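Long-range contact in chitosanase (Gynuella sunshinyii YC6258, PDB 6X2Q), which probably hydrolyses chitosan as a glycoside hydrolase of family 46, and here holds chitotetraose, a chain of glucosamine units: residues A[134-139]-A[179-184]. Residues are numbered along the deposited sequence; the frame is centred on the assembly and turned at random.
Sequences PLTLLA and RWLKTF
Leu135 meets Leu181 methyl to methyl, CD2 to CD2 at 3.7 Å, the two side chains crossing at about a right angle. A branched leucine suits the place, since it also packs on Leu218 of helix 209-219. Next comes Thr136, whose OG1 sits 3.4 Å from Leu181 CD2, a van der Waals contact in which the two side chains pass alongside each other, pointing opposite ways. With OG1 anti to the carbonyl carbon (chi1 -49°), the hydroxyl is hydrogen-bonded to Glu177 OE2 near the start of helix 177-193, which satisfies a polar atom in a buried place. CG2, anti to the backbone N, approaches Trp180 CZ3 obliquely, while Trp180 NE1 is hydrogen-bonded to Thr164 OG1. One turn further on, Ala139 points its short CB at the opposing helix and touches Leu181 CD1 at 3.8 Å; its smallness leaves room for that methyl. Its carbonyl O lies 4.0 Å from Phe184 CE2. Leu181 thus reaches between Leu135, Thr136 and Ala139, and an alanine here would probably open a gap beside Leu135 CD2 and Ala139 CB. The axes of the two segments come within 10.6 Å of each other and point the same general way, at 25°. This is helix-helix packing centred on one leucine, between helices 134-147 and 177-193 in the mainly helical, lysozyme-clan fold of family 46 chitosanases, away from the bound sugar.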
ATOM      1  N   PRO A 134      -1.212 -16.459   6.429  1.00 31.98           N
ATOM      2  CA  PRO A 134      -0.329 -15.405   5.898  1.00 31.86           C
ATOM      3  C   PRO A 134      -0.877 -14.689   4.664  1.00 35.80           C
ATOM      4  O   PRO A 134      -0.665 -13.471   4.512  1.00 29.39           O
ATOM      5  CB  PRO A 134       0.953 -16.179   5.589  1.00 34.35           C
ATOM      6  CG  PRO A 134       0.953 -17.304   6.617  1.00 31.17           C
ATOM      7  CD  PRO A 134      -0.486 -17.701   6.775  1.00 32.38           C
ATOM      8  N   LEU A 135      -1.588 -15.412   3.786  1.00 29.97           N
ATOM      9  CA  LEU A 135      -2.151 -14.797   2.583  1.00 28.53           C
ATOM     10  C   LEU A 135      -3.158 -13.710   2.943  1.00 30.79           C
ATOM     11  O   LEU A 135      -3.180 -12.640   2.317  1.00 26.50           O
ATOM     12  CB  LEU A 135      -2.819 -15.867   1.707  1.00 31.31           C
ATOM     13  CG  LEU A 135      -3.532 -15.350   0.456  1.00 29.00           C
ATOM     14  CD1 LEU A 135      -2.510 -14.747  -0.479  1.00 29.64           C
ATOM     15  CD2 LEU A 135      -4.299 -16.448  -0.257  1.00 28.47           C
ATOM     16  N   THR A 136      -4.010 -13.967   3.946  1.00 30.82           N
ATOM     17  CA  THR A 136      -4.932 -12.935   4.421  1.00 32.80           C
ATOM     18  C   THR A 136      -4.181 -11.699   4.928  1.00 29.26           C
ATOM     19  O   THR A 136      -4.608 -10.562   4.686  1.00 29.77           O
ATOM     20  CB  THR A 136      -5.831 -13.514   5.515  1.00 25.07           C
ATOM     21  OG1 THR A 136      -6.371 -14.738   5.046  1.00 34.18           O
ATOM     22  CG2 THR A 136      -7.003 -12.587   5.848  1.00 24.02           C
ATOM     23  N   LEU A 137      -3.057 -11.898   5.629  1.00 27.65           N
ATOM     24  CA  LEU A 137      -2.271 -10.762   6.107  1.00 27.66           C
ATOM     25  C   LEU A 137      -1.704  -9.967   4.940  1.00 28.27           C
ATOM     26  O   LEU A 137      -1.712  -8.729   4.953  1.00 29.27           O
ATOM     27  CB  LEU A 137      -1.140 -11.246   7.026  1.00 36.68           C
ATOM     28  CG  LEU A 137      -1.450 -11.496   8.512  1.00 37.82           C
ATOM     29  CD1 LEU A 137      -2.779 -12.204   8.718  1.00 31.77           C
ATOM     30  CD2 LEU A 137      -0.319 -12.286   9.201  1.00 39.32           C
ATOM     31  N   LEU A 138      -1.206 -10.669   3.924  1.00 26.98           N
ATOM     32  CA  LEU A 138      -0.688  -9.998   2.748  1.00 27.77           C
ATOM     33  C   LEU A 138      -1.792  -9.192   2.070  1.00 31.50           C
ATOM     34  O   LEU A 138      -1.602  -8.013   1.745  1.00 25.77           O
ATOM     35  CB  LEU A 138      -0.091 -11.045   1.807  1.00 24.89           C
ATOM     36  CG  LEU A 138       0.314 -10.530   0.428  1.00 29.85           C
ATOM     37  CD1 LEU A 138       1.436  -9.505   0.551  1.00 23.37           C
ATOM     38  CD2 LEU A 138       0.739 -11.690  -0.446  1.00 30.20           C
ATOM     39  N   ALA A 139      -2.974  -9.792   1.923  1.00 26.43           N
ATOM     40  CA  ALA A 139      -4.086  -9.108   1.273  1.00 28.80           C
ATOM     41  C   ALA A 139      -4.502  -7.872   2.051  1.00 31.61           C
ATOM     42  O   ALA A 139      -4.811  -6.834   1.456  1.00 32.93           O
ATOM     43  CB  ALA A 139      -5.271 -10.058   1.121  1.00 25.37           C
ATOM     44  N   ARG A 179     -13.263 -18.345   3.058  1.00 39.08           N
ATOM     45  CA  ARG A 179     -14.491 -17.726   2.567  1.00 32.92           C
ATOM     46  C   ARG A 179     -14.473 -16.218   2.817  1.00 34.25           C
ATOM     47  O   ARG A 179     -14.834 -15.423   1.935  1.00 29.57           O
ATOM     48  CB  ARG A 179     -15.709 -18.380   3.228  1.00 30.24           C
ATOM     49  CG  ARG A 179     -17.031 -18.083   2.519  1.00 45.21           C
ATOM     50  CD  ARG A 179     -18.123 -19.088   2.877  1.00 45.93           C
ATOM     51  NE  ARG A 179     -18.915 -18.605   4.003  1.00 54.27           N
ATOM     52  CZ  ARG A 179     -19.914 -17.735   3.894  1.00 54.61           C
ATOM     53  NH1 ARG A 179     -20.260 -17.277   2.700  1.00 59.31           N
ATOM     54  NH2 ARG A 179     -20.576 -17.330   4.976  1.00 53.06           N
ATOM     55  N   TRP A 180     -14.067 -15.808   4.025  1.00 28.89           N
ATOM     56  CA  TRP A 180     -13.970 -14.384   4.328  1.00 29.72           C
ATOM     57  C   TRP A 180     -12.992 -13.703   3.387  1.00 28.75           C
ATOM     58  O   TRP A 180     -13.272 -12.617   2.867  1.00 28.59           O
ATOM     59  CB  TRP A 180     -13.543 -14.175   5.780  1.00 30.17           C
ATOM     60  CG  TRP A 180     -13.624 -12.736   6.235  1.00 30.30           C
ATOM     61  CD1 TRP A 180     -14.605 -12.178   7.004  1.00 33.69           C
ATOM     62  CD2 TRP A 180     -12.678 -11.686   5.970  1.00 25.06           C
ATOM     63  NE1 TRP A 180     -14.336 -10.846   7.220  1.00 32.16           N
ATOM     64  CE2 TRP A 180     -13.166 -10.519   6.588  1.00 32.82           C
ATOM     65  CE3 TRP A 180     -11.476 -11.617   5.255  1.00 30.28           C
ATOM     66  CZ2 TRP A 180     -12.496  -9.291   6.511  1.00 32.53           C
ATOM     67  CZ3 TRP A 180     -10.805 -10.399   5.181  1.00 28.52           C
ATOM     68  CH2 TRP A 180     -11.323  -9.251   5.801  1.00 33.60           C
ATOM     69  N   LEU A 181     -11.849 -14.346   3.138  1.00 27.30           N
ATOM     70  CA  LEU A 181     -10.820 -13.768   2.284  1.00 33.37           C
ATOM     71  C   LEU A 181     -11.293 -13.668   0.839  1.00 29.89           C
ATOM     72  O   LEU A 181     -11.016 -12.675   0.163  1.00 26.54           O
ATOM     73  CB  LEU A 181      -9.522 -14.589   2.378  1.00 26.20           C
ATOM     74  CG  LEU A 181      -8.316 -14.107   1.544  1.00 26.48           C
ATOM     75  CD1 LEU A 181      -8.024 -12.632   1.794  1.00 24.80           C
ATOM     76  CD2 LEU A 181      -7.057 -14.951   1.750  1.00 25.39           C
ATOM     77  N   LYS A 182     -11.999 -14.685   0.342  1.00 29.81           N
ATOM     78  CA  LYS A 182     -12.460 -14.632  -1.043  1.00 31.72           C
ATOM     79  C   LYS A 182     -13.460 -13.495  -1.240  1.00 32.95           C
ATOM     80  O   LYS A 182     -13.402 -12.755  -2.235  1.00 30.51           O
ATOM     81  CB  LYS A 182     -13.074 -15.970  -1.438  1.00 36.14           C
ATOM     82  CG  LYS A 182     -13.122 -16.212  -2.938  1.00 40.66           C
ATOM     83  CD  LYS A 182     -14.325 -17.035  -3.312  1.00 48.02           C
ATOM     84  CE  LYS A 182     -13.942 -18.292  -4.106  1.00 55.03           C
ATOM     85  NZ  LYS A 182     -15.150 -18.889  -4.777  1.00 54.11           N
ATOM     86  N   THR A 183     -14.361 -13.328  -0.276  1.00 29.43           N
ATOM     87  CA  THR A 183     -15.298 -12.219  -0.302  1.00 29.04           C
ATOM     88  C   THR A 183     -14.565 -10.876  -0.272  1.00 31.49           C
ATOM     89  O   THR A 183     -14.912  -9.948  -1.018  1.00 30.68           O
ATOM     90  CB  THR A 183     -16.252 -12.355   0.884  1.00 29.43           C
ATOM     91  OG1 THR A 183     -16.885 -13.643   0.836  1.00 36.59           O
ATOM     92  CG2 THR A 183     -17.308 -11.287   0.854  1.00 33.34           C
ATOM     93  N   PHE A 184     -13.535 -10.760   0.575  1.00 28.89           N
ATOM     94  CA  PHE A 184     -12.781  -9.506   0.656  1.00 28.18           C
ATOM     95  C   PHE A 184     -12.130  -9.177  -0.681  1.00 24.48           C
ATOM     96  O   PHE A 184     -12.150  -8.030  -1.124  1.00 30.61           O
ATOM     97  CB  PHE A 184     -11.715  -9.592   1.757  1.00 28.33           C
ATOM     98  CG  PHE A 184     -10.820  -8.360   1.835  1.00 32.58           C
ATOM     99  CD1 PHE A 184     -11.232  -7.222   2.528  1.00 24.60           C
ATOM    100  CD2 PHE A 184      -9.585  -8.336   1.195  1.00 26.89           C
ATOM    101  CE1 PHE A 184     -10.419  -6.104   2.600  1.00 29.11           C
ATOM    102  CE2 PHE A 184      -8.770  -7.223   1.267  1.00 28.17           C
ATOM    103  CZ  PHE A 184      -9.185  -6.103   1.966  1.00 27.37           C
TER